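Local coordinates for 3-methyladenine DNA glycosylase (Helicobacter pylori, PDB 1PU6), which excises 3-methyladenine, and probably other alkylated bases, from DNA as the first step of base excision repair, at residues E6-L11 / N183-L188; Q41-E46 / N91-R96; L52-N57 / V84-F89; L155-L160 / D168-F173. All coordinates share one frame; numbering follows the deposited sequence.

All four contacts join parts of one almost wholly helical chain. Interactions 2 and 3 are neighbours, with centres about 9 Å apart, and both draw on helix 45-57; Lys93 of interaction 2 reaches the carbonyl of Ser87 in interaction 3. Interactions 1 and 4 adjoin on another side of the molecule, their centres about 17 Å apart, where Ile7 packs on Leu157 and Phe173. Interaction 4 is the buried one and purely apolar. Interaction 1 is also apolar across its interface but only partly buried, as is interaction 3, where an asparagine meets a proline. Interaction 2 differs in chemistry, resting on a lysine-to-carbonyl hydrogen bond and a water bridge.

Interaction 1 of 4, residues E6-L11 / N183-L188; sequences EILKAL and NSALAL
The two segments run in roughly the same direction, with the CA atoms of Leu8 and Ala185 8.1 Å apart and those of Lys9 and Leu188 8.0 Å apart. The principal meeting is between the two leucines. With CG anti to the backbone N (chi1 176°), Leu8 extends toward the other segment, and its CD2 comes within 3.8 Å of Leu188 CD1. That same methyl of Leu188 also lies 3.8 Å from Leu8 CG, and the two side chains run past each other in opposite directions. A second neighbour of the Leu8 branch is the methyl of Ala185, with CD2 to CB at 4.4 Å.

Lys9 takes part through its aliphatic stem: its CG lies 4.4 Å from Leu188 CD2. Its amino group turns back within its own helix, where NZ makes a salt bridge of 3.2 Å to Glu6 OE1, approaching from above the carboxylate plane, 37° out of it. The ammonium group is thus paired within its own helix, and no hydrogen bond crosses the interface.

Leu198 touches both Leu8 and Ala185, while Phe202 adds to the packing on Leu8; both belong to helix 195-203. This is apolar helix-to-helix packing in an all-helical HhH-GPD glycosylase, joining the N-terminal helix 4-12 to helices from the C-terminal part of the chain.

Interaction 2 of 4, residues Q41-E46 / N91-R96; sequences QNTKFE and NQKAKR
Lys93 reaches Gln41 by straightening: CG stands beside its own backbone N (chi1 -78°), and every later torsion is near 180°, which delivers NZ to the carbonyl of the loop. Arg96, one helical turn on, is instead bent at chi3 (-51°), which brings its guanidinium beside the amide of the extended Gln41 side chain.

The bond across the contact runs from Lys93 NZ to Gln41 O at 2.9 Å, with the donor in the carbonyl plane and a C=O...donor angle of 154°. The same amino group also donates to Leu39 O and Ser87 O, so three main-chain carbonyls grip it. Because Leu39 ends helix 31-39, a positive lysine there is probably steadied by the helix's C-terminal end. Thr43 flanks the group with a methyl, CG2 lying 3.7 Å from Lys93 NZ.

Gln41 and Arg96 meet differently. Gln41 NE2 and Arg96 NH1 are 3.2 Å apart, but both are donors and no bond joins them; the side chains cross at about a right angle. A water links the pair instead, accepting from Arg96 NH1 at 3.0 Å and donating weakly to Gln41 OE1 at 3.0 Å. The rotation of the amide is fixed from outside, NE2 donating to Gly128 O while OE1 accepts from Gly130 N. Those glycines belong to the Gly-Ile-Gly turn between helices 120-124 and 131-141, the helix-hairpin-helix signature of this DNA glycosylase superfamily.

Interaction 3 of 4, residues L52-N57 / V84-F89; sequences LENLKN and VRPSGF
Within the helical HhH-GPD fold, Asn54 and Leu55 near the end of helix 45-57 meet Val84 and Pro86, which lie where the chain leaves helix 77-83 and turns toward helix 90-108. The backbones are nearest at Asn54 and Val84, whose CA atoms are 7.3 Å apart.

The inner part of the contact is apolar and buried. Leu55 leaves the helix beside the turn, but the end of its side chain swings nearer, placing CD1 4.4 Å from Val84 CG1. That separation is generous for two methyls, and burial here owes much to surrounding groups: Leu39 and Tyr90 also touch Val84, and Ile60 touches Leu55.

The outer part is open to solvent, with Pro86 exposed and Asn54 partly so. Asn54 CG lies anti to the carbonyl carbon (chi1 -72°), which carries the amide toward the turn. Its ND2 donates to Cys83 O, the carbonyl of the last residue of helix 77-83, so the amide nitrogen has a polar partner besides the proline. The turn itself is a short 3-10 segment held by Ser87 N to Val84 O at 3.2 Å, and Ser87 OG bonds to Ser51 OG on helix 45-57.

Asn54 and Pro86 approach from opposite directions, and Asn54 ND2 meets the outer CG-CD edge of the pyrrolidine, nearly in the ring's mean plane, 3.6 Å from Pro86 CG and 3.8 Å from Pro86 CD.

Interaction 4 of 4, residues L155-L160 / D168-F173; sequences LFLKKL and DELQHF
Leu157 faces two residues of the next helix, Leu170 and Phe173, and divides its methyls between them. CD1 serves both: it lies 3.4 Å from Leu170 CD2 and 3.7 Å from Phe173 CD1. Within this pair of segments CD2 meets the ring, 3.6 Å from Phe173 CE1 and 3.9 Å from Phe173 CZ, approaching it obliquely; Ile7 of helix 4-12 packs on the same methyl.

The two leucines slide past each other in opposite directions, whereas Leu157 and Phe173 come at each other from opposing sides. Phe173 projects its ring toward helix 151-159 with CG anti to the backbone N (chi1 170°), and the end of Leu170 turns nearer than its CB alone would suggest. Leu157 has a chi1 of -112°, away from a staggered value, and the methyl contact with Leu170 is shorter than usual; the exact placement of that branch is therefore doubtful, although the pairing itself is plain.

No hydrogen bond crosses this buried apolar contact between consecutive helices 151-159 and 167-179. Ile7 also packs on Phe173, while the loop residues Val149 and Ile164 touch Leu170 and Phe173 respectively, so three helices and their connecting loops converge here without any strand.

Interaction 1 of 4, residues E6-L11 / N183-L188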
loop_
_atom_site.group_PDB
_atom_site.type_symbol
_atom_site.label_atom_id
_atom_site.label_comp_id
_atom_site.label_asym_id
_atom_site.label_seq_id
_atom_site.Cartn_x
_atom_site.Cartn_y
_atom_site.Cartn_z
ATOM N N GLU A 6 11.409 -16.945 -9.192
ATOM C CA GLU A 6 12.390 -17.590 -8.279
ATOM C C GLU A 6 12.460 -16.958 -6.878
ATOM O O GLU A 6 12.523 -17.698 -5.859
ATOM C CB GLU A 6 13.765 -17.709 -8.914
ATOM C CG GLU A 6 13.739 -18.438 -10.260
ATOM C CD GLU A 6 13.394 -19.917 -10.120
ATOM O OE1 GLU A 6 12.749 -20.455 -11.050
ATOM O OE2 GLU A 6 13.758 -20.550 -9.082
ATOM N N ILE A 7 12.389 -15.624 -6.835
ATOM C CA ILE A 7 12.423 -14.880 -5.580
ATOM C C ILE A 7 11.138 -15.195 -4.795
ATOM O O ILE A 7 11.210 -15.432 -3.584
ATOM C CB ILE A 7 12.567 -13.354 -5.845
ATOM C CG1 ILE A 7 13.950 -13.066 -6.464
ATOM C CG2 ILE A 7 12.341 -12.521 -4.553
ATOM C CD1 ILE A 7 14.118 -11.652 -6.969
ATOM N N LEU A 8 9.978 -15.171 -5.478
ATOM C CA LEU A 8 8.701 -15.497 -4.824
ATOM C C LEU A 8 8.764 -16.889 -4.170
ATOM O O LEU A 8 8.410 -17.047 -2.974
ATOM C CB LEU A 8 7.526 -15.422 -5.794
ATOM C CG LEU A 8 6.163 -15.850 -5.198
ATOM C CD1 LEU A 8 5.767 -15.030 -3.929
ATOM C CD2 LEU A 8 5.026 -15.716 -6.249
ATOM N N LYS A 9 9.221 -17.900 -4.918
ATOM C CA LYS A 9 9.342 -19.234 -4.310
ATOM C C LYS A 9 10.262 -19.232 -3.067
ATOM O O LYS A 9 9.943 -19.865 -2.023
ATOM C CB LYS A 9 9.863 -20.243 -5.370
ATOM C CG LYS A 9 8.838 -20.582 -6.438
ATOM C CD LYS A 9 9.287 -21.721 -7.370
ATOM C CE LYS A 9 10.397 -21.236 -8.287
ATOM N NZ LYS A 9 10.974 -22.294 -9.173
ATOM N N ALA A 10 11.414 -18.565 -3.172
ATOM C CA ALA A 10 12.364 -18.522 -2.046
ATOM C C ALA A 10 11.769 -17.860 -0.812
ATOM O O ALA A 10 11.889 -18.383 0.329
ATOM C CB ALA A 10 13.657 -17.794 -2.472
ATOM N N LEU A 11 11.086 -16.749 -1.011
ATOM C CA LEU A 11 10.509 -16.048 0.130
ATOM C C LEU A 11 9.329 -16.842 0.715
ATOM O O LEU A 11 9.150 -16.918 1.975
ATOM C CB LEU A 11 10.068 -14.640 -0.279
ATOM C CG LEU A 11 11.221 -13.638 -0.553
ATOM C CD1 LEU A 11 10.672 -12.336 -1.136
ATOM C CD2 LEU A 11 12.024 -13.351 0.749
ATOM N N ASN A 183 0.489 -19.782 -14.016
ATOM C CA ASN A 183 -0.073 -21.020 -13.492
ATOM C C ASN A 183 0.702 -21.508 -12.274
ATOM O O ASN A 183 0.096 -21.947 -11.261
ATOM C CB ASN A 183 -0.112 -22.097 -14.594
ATOM C CG ASN A 183 -1.388 -22.031 -15.414
ATOM O OD1 ASN A 183 -2.124 -21.034 -15.357
ATOM N ND2 ASN A 183 -1.670 -23.093 -16.172
ATOM N N SER A 184 2.043 -21.504 -12.372
ATOM C CA SER A 184 2.891 -21.981 -11.265
ATOM C C SER A 184 2.767 -21.128 -10.034
ATOM O O SER A 184 2.774 -21.633 -8.872
ATOM C CB SER A 184 4.350 -22.037 -11.727
ATOM O OG SER A 184 4.504 -23.005 -12.752
ATOM N N ALA A 185 2.692 -19.810 -10.261
ATOM C CA ALA A 185 2.640 -18.841 -9.120
ATOM C C ALA A 185 1.316 -19.053 -8.371
ATOM O O ALA A 185 1.290 -19.159 -7.143
ATOM C CB ALA A 185 2.797 -17.434 -9.635
ATOM N N LEU A 186 0.223 -19.192 -9.123
ATOM C CA LEU A 186 -1.092 -19.385 -8.491
ATOM C C LEU A 186 -1.181 -20.756 -7.774
ATOM O O LEU A 186 -1.863 -20.920 -6.721
ATOM C CB LEU A 186 -2.211 -19.263 -9.539
ATOM C CG LEU A 186 -2.330 -17.819 -10.071
ATOM C CD1 LEU A 186 -3.340 -17.813 -11.207
ATOM C CD2 LEU A 186 -2.716 -16.771 -9.014
ATOM N N ALA A 187 -0.427 -21.733 -8.295
ATOM C CA ALA A 187 -0.415 -23.065 -7.672
ATOM C C ALA A 187 0.315 -23.094 -6.312
ATOM O O ALA A 187 0.056 -24.019 -5.466
ATOM C CB ALA A 187 0.170 -24.075 -8.676
ATOM N N LEU A 188 1.176 -22.099 -6.048
ATOM C CA LEU A 188 1.792 -21.944 -4.707
ATOM C C LEU A 188 0.735 -21.795 -3.601
ATOM O O LEU A 188 1.015 -22.095 -2.401
ATOM C CB LEU A 188 2.720 -20.706 -4.638
ATOM C CG LEU A 188 4.003 -20.713 -5.491
ATOM C CD1 LEU A 188 4.694 -19.388 -5.321
ATOM C CD2 LEU A 188 4.929 -21.872 -5.017
#

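Interaction 2 of 4, residues Q41-E46 / N91-R96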
loop_
_atom_site.group_PDB
_atom_site.type_symbol
_atom_site.label_atom_id
_atom_site.label_comp_id
_atom_site.label_asym_id
_atom_site.label_seq_id
_atom_site.Cartn_x
_atom_site.Cartn_y
_atom_site.Cartn_z
ATOM N N GLN A 41 4.155 7.463 3.481
ATOM C CA GLN A 41 5.176 8.047 2.614
ATOM C C GLN A 41 6.277 8.756 3.413
ATOM O O GLN A 41 5.983 9.556 4.304
ATOM C CB GLN A 41 4.500 8.969 1.572
ATOM C CG GLN A 41 5.444 9.569 0.487
ATOM C CD GLN A 41 4.645 10.299 -0.606
ATOM O OE1 GLN A 41 3.900 9.678 -1.401
ATOM N NE2 GLN A 41 4.782 11.615 -0.644
ATOM N N ASN A 42 7.555 8.423 3.129
ATOM C CA ASN A 42 8.700 9.036 3.834
ATOM C C ASN A 42 8.730 8.771 5.343
ATOM O O ASN A 42 9.442 9.461 6.081
ATOM C CB ASN A 42 8.815 10.535 3.495
ATOM C CG ASN A 42 9.195 10.736 2.054
ATOM O OD1 ASN A 42 10.106 10.034 1.543
ATOM N ND2 ASN A 42 8.517 11.659 1.363
ATOM N N THR A 43 7.988 7.760 5.793
ATOM C CA THR A 43 8.057 7.375 7.231
ATOM C C THR A 43 7.920 5.879 7.453
ATOM O O THR A 43 7.962 5.115 6.497
ATOM C CB THR A 43 7.053 8.197 8.116
ATOM O OG1 THR A 43 7.335 7.957 9.513
ATOM C CG2 THR A 43 5.646 7.685 7.937
ATOM N N LYS A 44 7.836 5.454 8.716
ATOM C CA LYS A 44 7.709 4.050 9.039
ATOM C C LYS A 44 6.271 3.697 9.364
ATOM O O LYS A 44 5.551 4.499 9.961
ATOM C CB LYS A 44 8.646 3.674 10.224
ATOM C CG LYS A 44 10.088 4.232 10.035
ATOM N N PHE A 45 5.845 2.497 8.954
ATOM C CA PHE A 45 4.469 2.093 9.213
ATOM C C PHE A 45 4.102 2.072 10.706
ATOM O O PHE A 45 2.957 2.337 11.058
ATOM C CB PHE A 45 4.088 0.774 8.527
ATOM C CG PHE A 45 2.588 0.607 8.394
ATOM C CD1 PHE A 45 1.905 -0.324 9.177
ATOM C CD2 PHE A 45 1.846 1.436 7.554
ATOM C CE1 PHE A 45 0.532 -0.477 9.082
ATOM C CE2 PHE A 45 0.467 1.303 7.477
ATOM C CZ PHE A 45 -0.193 0.342 8.242
ATOM N N GLU A 46 5.062 1.842 11.590
ATOM C CA GLU A 46 4.749 1.857 13.013
ATOM C C GLU A 46 4.239 3.249 13.505
ATOM O O GLU A 46 3.373 3.353 14.413
ATOM C CB GLU A 46 5.995 1.388 13.767
ATOM C CG GLU A 46 6.479 -0.025 13.392
ATOM C CD GLU A 46 6.755 -0.261 11.905
ATOM O OE1 GLU A 46 6.049 -1.111 11.296
ATOM O OE2 GLU A 46 7.669 0.390 11.342
ATOM N N ASN A 91 1.550 18.761 8.271
ATOM C CA ASN A 91 0.837 19.771 7.484
ATOM C C ASN A 91 0.682 19.304 6.014
ATOM O O ASN A 91 -0.439 19.387 5.426
ATOM C CB ASN A 91 1.541 21.160 7.567
ATOM C CG ASN A 91 1.443 21.750 8.950
ATOM O OD1 ASN A 91 0.378 22.227 9.360
ATOM N ND2 ASN A 91 2.564 21.732 9.706
ATOM N N GLN A 92 1.749 18.784 5.430
ATOM C CA GLN A 92 1.635 18.335 4.007
ATOM C C GLN A 92 0.648 17.151 3.921
ATOM O O GLN A 92 -0.168 17.063 2.965
ATOM C CB GLN A 92 2.958 17.864 3.482
ATOM C CG GLN A 92 3.878 19.075 3.210
ATOM C CD GLN A 92 5.295 18.636 2.955
ATOM O OE1 GLN A 92 5.684 18.486 1.769
ATOM N NE2 GLN A 92 6.096 18.439 4.036
ATOM N N LYS A 93 0.750 16.199 4.851
ATOM C CA LYS A 93 -0.090 14.982 4.772
ATOM C C LYS A 93 -1.561 15.250 5.056
ATOM O O LYS A 93 -2.427 14.677 4.407
ATOM C CB LYS A 93 0.468 13.905 5.684
ATOM C CG LYS A 93 1.671 13.266 5.002
ATOM C CD LYS A 93 2.317 12.276 5.936
ATOM C CE LYS A 93 3.481 11.566 5.270
ATOM N NZ LYS A 93 4.257 10.699 6.284
ATOM N N ALA A 94 -1.845 16.162 5.994
ATOM C CA ALA A 94 -3.242 16.556 6.203
ATOM C C ALA A 94 -3.827 17.148 4.926
ATOM O O ALA A 94 -4.923 16.746 4.494
ATOM C CB ALA A 94 -3.379 17.556 7.404
ATOM N N LYS A 95 -3.128 18.097 4.305
ATOM C CA LYS A 95 -3.662 18.681 3.083
ATOM C C LYS A 95 -3.814 17.606 1.935
ATOM O O LYS A 95 -4.800 17.585 1.193
ATOM C CB LYS A 95 -2.758 19.827 2.594
ATOM C CG LYS A 95 -3.244 20.375 1.207
ATOM C CD LYS A 95 -2.638 21.732 0.937
ATOM C CE LYS A 95 -2.954 22.198 -0.485
ATOM N NZ LYS A 95 -4.434 22.466 -0.723
ATOM N N ARG A 96 -2.826 16.744 1.827
ATOM C CA ARG A 96 -2.855 15.720 0.771
ATOM C C ARG A 96 -4.088 14.799 0.947
ATOM O O ARG A 96 -4.759 14.465 -0.045
ATOM C CB ARG A 96 -1.621 14.850 0.913
ATOM C CG ARG A 96 -1.403 13.943 -0.224
ATOM C CD ARG A 96 -0.015 13.241 -0.063
ATOM N NE ARG A 96 1.051 14.254 0.196
ATOM C CZ ARG A 96 2.193 13.994 0.822
ATOM N NH1 ARG A 96 2.443 12.784 1.282
ATOM N NH2 ARG A 96 3.121 14.955 0.961
HETATM O O HOH W 1 1.469 10.160 0.227
#

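Interaction 3 of 4, residues L52-N57 / V84-F89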
loop_
_atom_site.group_PDB
_atom_site.type_symbol
_atom_site.label_atom_id
_atom_site.label_comp_id
_atom_site.label_asym_id
_atom_site.label_seq_id
_atom_site.Cartn_x
_atom_site.Cartn_y
_atom_site.Cartn_z
ATOM N N LEU A 52 -3.278 6.491 12.952
ATOM C CA LEU A 52 -4.599 5.847 12.757
ATOM C C LEU A 52 -5.337 5.691 14.106
ATOM O O LEU A 52 -6.566 5.875 14.178
ATOM C CB LEU A 52 -4.461 4.508 12.023
ATOM C CG LEU A 52 -4.001 4.602 10.550
ATOM C CD1 LEU A 52 -3.782 3.198 10.023
ATOM C CD2 LEU A 52 -5.084 5.296 9.676
ATOM N N GLU A 53 -4.578 5.406 15.169
ATOM C CA GLU A 53 -5.165 5.323 16.497
ATOM C C GLU A 53 -5.742 6.671 16.923
ATOM O O GLU A 53 -6.849 6.717 17.459
ATOM C CB GLU A 53 -4.119 4.843 17.508
ATOM C CG GLU A 53 -4.708 4.370 18.808
ATOM C CD GLU A 53 -3.628 4.088 19.854
ATOM O OE1 GLU A 53 -2.630 3.374 19.531
ATOM O OE2 GLU A 53 -3.765 4.595 20.997
ATOM N N ASN A 54 -5.019 7.776 16.673
ATOM C CA ASN A 54 -5.574 9.086 16.998
ATOM C C ASN A 54 -6.885 9.355 16.240
ATOM O O ASN A 54 -7.817 9.923 16.825
ATOM C CB ASN A 54 -4.562 10.219 16.674
ATOM C CG ASN A 54 -3.375 10.266 17.653
ATOM O OD1 ASN A 54 -3.434 9.732 18.794
ATOM N ND2 ASN A 54 -2.301 10.932 17.231
ATOM N N LEU A 55 -6.933 8.956 14.953
ATOM C CA LEU A 55 -8.123 9.157 14.112
ATOM C C LEU A 55 -9.312 8.352 14.647
ATOM O O LEU A 55 -10.469 8.848 14.663
ATOM C CB LEU A 55 -7.862 8.790 12.636
ATOM C CG LEU A 55 -6.900 9.760 11.920
ATOM C CD1 LEU A 55 -6.548 9.196 10.557
ATOM C CD2 LEU A 55 -7.571 11.130 11.765
ATOM N N LYS A 56 -9.051 7.135 15.114
ATOM C CA LYS A 56 -10.134 6.304 15.692
ATOM C C LYS A 56 -10.572 6.797 17.054
ATOM O O LYS A 56 -11.767 6.806 17.348
ATOM C CB LYS A 56 -9.734 4.820 15.763
ATOM C CG LYS A 56 -9.528 4.246 14.378
ATOM C CD LYS A 56 -8.830 2.904 14.413
ATOM C CE LYS A 56 -8.774 2.320 13.017
ATOM N NZ LYS A 56 -8.634 0.796 13.005
ATOM N N ASN A 57 -9.621 7.248 17.851
ATOM C CA ASN A 57 -9.929 7.749 19.194
ATOM C C ASN A 57 -10.695 9.073 19.187
ATOM O O ASN A 57 -11.371 9.415 20.179
ATOM C CB ASN A 57 -8.628 7.925 19.971
ATOM C CG ASN A 57 -7.971 6.587 20.405
ATOM O OD1 ASN A 57 -6.839 6.611 20.924
ATOM N ND2 ASN A 57 -8.654 5.432 20.201
ATOM N N VAL A 84 -2.508 13.474 12.879
ATOM C CA VAL A 84 -1.491 12.745 12.110
ATOM C C VAL A 84 -0.042 13.142 12.475
ATOM O O VAL A 84 0.894 12.756 11.800
ATOM C CB VAL A 84 -1.805 12.730 10.560
ATOM C CG1 VAL A 84 -3.258 12.147 10.305
ATOM C CG2 VAL A 84 -1.648 14.155 9.894
ATOM N N ARG A 85 0.132 13.960 13.509
ATOM C CA ARG A 85 1.473 14.311 13.946
ATOM C C ARG A 85 2.476 13.141 14.047
ATOM O O ARG A 85 3.648 13.311 13.679
ATOM C CB ARG A 85 1.374 15.040 15.314
ATOM C CG ARG A 85 1.809 16.417 15.265
ATOM C CD ARG A 85 1.884 17.080 16.670
ATOM N NE ARG A 85 3.236 17.421 17.156
ATOM C CZ ARG A 85 3.499 17.852 18.437
ATOM N NH1 ARG A 85 2.538 17.964 19.373
ATOM N NH2 ARG A 85 4.747 18.174 18.804
ATOM N N PRO A 86 2.086 11.971 14.589
ATOM C CA PRO A 86 3.058 10.887 14.769
ATOM C C PRO A 86 3.764 10.377 13.510
ATOM O O PRO A 86 4.933 9.976 13.632
ATOM C CB PRO A 86 2.239 9.758 15.404
ATOM C CG PRO A 86 1.091 10.378 16.039
ATOM C CD PRO A 86 0.780 11.638 15.176
ATOM N N SER A 87 3.112 10.458 12.356
ATOM C CA SER A 87 3.686 9.983 11.094
ATOM C C SER A 87 4.409 11.074 10.294
ATOM O O SER A 87 4.834 10.834 9.152
ATOM C CB SER A 87 2.645 9.183 10.219
ATOM O OG SER A 87 1.406 9.866 10.101
ATOM N N GLY A 88 4.601 12.232 10.922
ATOM C CA GLY A 88 5.475 13.280 10.395
ATOM C C GLY A 88 4.903 14.047 9.222
ATOM O O GLY A 88 3.872 13.654 8.621
ATOM N N PHE A 89 5.587 15.139 8.839
ATOM C CA PHE A 89 5.151 15.906 7.680
ATOM C C PHE A 89 3.671 16.166 7.712
ATOM O O PHE A 89 2.984 16.003 6.683
ATOM C CB PHE A 89 5.545 15.198 6.371
ATOM C CG PHE A 89 6.938 14.689 6.391
ATOM C CD1 PHE A 89 7.199 13.311 6.567
ATOM C CD2 PHE A 89 8.015 15.587 6.374
ATOM C CE1 PHE A 89 8.512 12.860 6.645
ATOM C CE2 PHE A 89 9.330 15.123 6.439
ATOM C CZ PHE A 89 9.583 13.770 6.573
#

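Interaction 4 of 4, residues L155-L160 / D168-F173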
loop_
_atom_site.group_PDB
_atom_site.type_symbol
_atom_site.label_atom_id
_atom_site.label_comp_id
_atom_site.label_asym_id
_atom_site.label_seq_id
_atom_site.Cartn_x
_atom_site.Cartn_y
_atom_site.Cartn_z
ATOM N N LEU A 155 16.844 -2.414 -2.482
ATOM C CA LEU A 155 18.024 -2.861 -1.741
ATOM C C LEU A 155 18.089 -4.358 -1.699
ATOM O O LEU A 155 19.194 -4.909 -1.790
ATOM C CB LEU A 155 18.005 -2.325 -0.290
ATOM C CG LEU A 155 18.235 -0.805 -0.142
ATOM C CD1 LEU A 155 18.004 -0.367 1.288
ATOM C CD2 LEU A 155 19.656 -0.409 -0.609
ATOM N N PHE A 156 16.917 -5.021 -1.558
ATOM C CA PHE A 156 16.805 -6.489 -1.585
ATOM C C PHE A 156 17.324 -7.048 -2.926
ATOM O O PHE A 156 18.138 -7.986 -2.952
ATOM C CB PHE A 156 15.324 -6.891 -1.318
ATOM C CG PHE A 156 15.051 -8.372 -1.455
ATOM C CD1 PHE A 156 14.753 -8.942 -2.693
ATOM C CD2 PHE A 156 15.070 -9.188 -0.330
ATOM C CE1 PHE A 156 14.516 -10.320 -2.798
ATOM C CE2 PHE A 156 14.806 -10.559 -0.417
ATOM C CZ PHE A 156 14.521 -11.130 -1.643
ATOM N N LEU A 157 16.891 -6.474 -4.044
ATOM C CA LEU A 157 17.337 -6.961 -5.360
ATOM C C LEU A 157 18.807 -6.641 -5.605
ATOM O O LEU A 157 19.535 -7.490 -6.134
ATOM C CB LEU A 157 16.498 -6.346 -6.457
ATOM C CG LEU A 157 15.531 -7.108 -7.307
ATOM C CD1 LEU A 157 15.162 -6.282 -8.601
ATOM C CD2 LEU A 157 15.932 -8.569 -7.661
ATOM N N LYS A 158 19.252 -5.463 -5.154
ATOM C CA LYS A 158 20.660 -5.042 -5.271
ATOM C C LYS A 158 21.571 -6.038 -4.565
ATOM O O LYS A 158 22.657 -6.362 -5.083
ATOM C CB LYS A 158 20.842 -3.610 -4.709
ATOM C CG LYS A 158 22.266 -2.983 -4.813
ATOM C CD LYS A 158 22.375 -1.700 -4.000
ATOM C CE LYS A 158 23.853 -1.216 -3.929
ATOM N NZ LYS A 158 23.985 0.202 -3.426
ATOM N N LYS A 159 21.153 -6.547 -3.402
ATOM C CA LYS A 159 21.974 -7.521 -2.668
ATOM C C LYS A 159 22.106 -8.819 -3.466
ATOM O O LYS A 159 23.139 -9.514 -3.382
ATOM C CB LYS A 159 21.419 -7.771 -1.271
ATOM C CG LYS A 159 22.249 -8.762 -0.423
ATOM N N LEU A 160 21.077 -9.135 -4.258
ATOM C CA LEU A 160 21.111 -10.313 -5.141
ATOM C C LEU A 160 21.823 -10.058 -6.481
ATOM O O LEU A 160 21.933 -10.974 -7.299
ATOM C CB LEU A 160 19.679 -10.809 -5.415
ATOM C CG LEU A 160 18.909 -11.285 -4.193
ATOM C CD1 LEU A 160 17.446 -11.518 -4.568
ATOM C CD2 LEU A 160 19.571 -12.545 -3.626
ATOM N N ASP A 168 9.329 2.272 -12.114
ATOM C CA ASP A 168 8.447 1.478 -12.993
ATOM C C ASP A 168 9.127 0.224 -13.574
ATOM O O ASP A 168 8.494 -0.815 -13.835
ATOM C CB ASP A 168 7.898 2.304 -14.152
ATOM C CG ASP A 168 6.890 3.378 -13.686
ATOM O OD1 ASP A 168 6.650 4.370 -14.430
ATOM O OD2 ASP A 168 6.321 3.351 -12.597
ATOM N N GLU A 169 10.431 0.331 -13.784
ATOM C CA GLU A 169 11.217 -0.814 -14.268
ATOM C C GLU A 169 11.449 -1.859 -13.184
ATOM O O GLU A 169 11.379 -3.036 -13.453
ATOM C CB GLU A 169 12.553 -0.297 -14.809
ATOM C CG GLU A 169 12.292 0.552 -16.070
ATOM C CD GLU A 169 13.565 1.100 -16.710
ATOM O OE1 GLU A 169 13.453 1.961 -17.641
ATOM O OE2 GLU A 169 14.671 0.651 -16.333
ATOM N N LEU A 170 11.620 -1.400 -11.946
ATOM C CA LEU A 170 11.731 -2.288 -10.794
ATOM C C LEU A 170 10.393 -3.046 -10.590
ATOM O O LEU A 170 10.335 -4.264 -10.404
ATOM C CB LEU A 170 12.028 -1.418 -9.585
ATOM C CG LEU A 170 12.710 -1.985 -8.359
ATOM C CD1 LEU A 170 12.421 -1.262 -7.037
ATOM C CD2 LEU A 170 13.372 -3.360 -8.283
ATOM N N GLN A 171 9.297 -2.291 -10.650
ATOM C CA GLN A 171 7.977 -2.907 -10.630
ATOM C C GLN A 171 7.760 -3.949 -11.780
ATOM O O GLN A 171 7.195 -5.037 -11.576
ATOM C CB GLN A 171 6.925 -1.830 -10.722
ATOM C CG GLN A 171 5.523 -2.335 -10.792
ATOM C CD GLN A 171 4.569 -1.156 -10.688
ATOM O OE1 GLN A 171 4.554 -0.307 -11.598
ATOM N NE2 GLN A 171 3.830 -1.062 -9.573
ATOM N N HIS A 172 8.149 -3.582 -13.001
ATOM C CA HIS A 172 7.929 -4.484 -14.109
ATOM C C HIS A 172 8.751 -5.751 -13.959
ATOM O O HIS A 172 8.264 -6.844 -14.269
ATOM C CB HIS A 172 8.299 -3.810 -15.461
ATOM C CG HIS A 172 7.843 -4.613 -16.664
ATOM N ND1 HIS A 172 8.576 -4.697 -17.830
ATOM C CD2 HIS A 172 6.713 -5.332 -16.886
ATOM C CE1 HIS A 172 7.937 -5.454 -18.712
ATOM N NE2 HIS A 172 6.818 -5.879 -18.155
ATOM N N PHE A 173 9.986 -5.628 -13.443
ATOM C CA PHE A 173 10.778 -6.820 -13.144
ATOM C C PHE A 173 10.007 -7.733 -12.195
ATOM O O PHE A 173 9.906 -8.970 -12.418
ATOM C CB PHE A 173 12.129 -6.446 -12.435
ATOM C CG PHE A 173 12.865 -7.668 -11.893
ATOM C CD1 PHE A 173 12.644 -8.112 -10.575
ATOM C CD2 PHE A 173 13.737 -8.415 -12.717
ATOM C CE1 PHE A 173 13.296 -9.213 -10.075
ATOM C CE2 PHE A 173 14.394 -9.561 -12.197
ATOM C CZ PHE A 173 14.152 -9.958 -10.888
#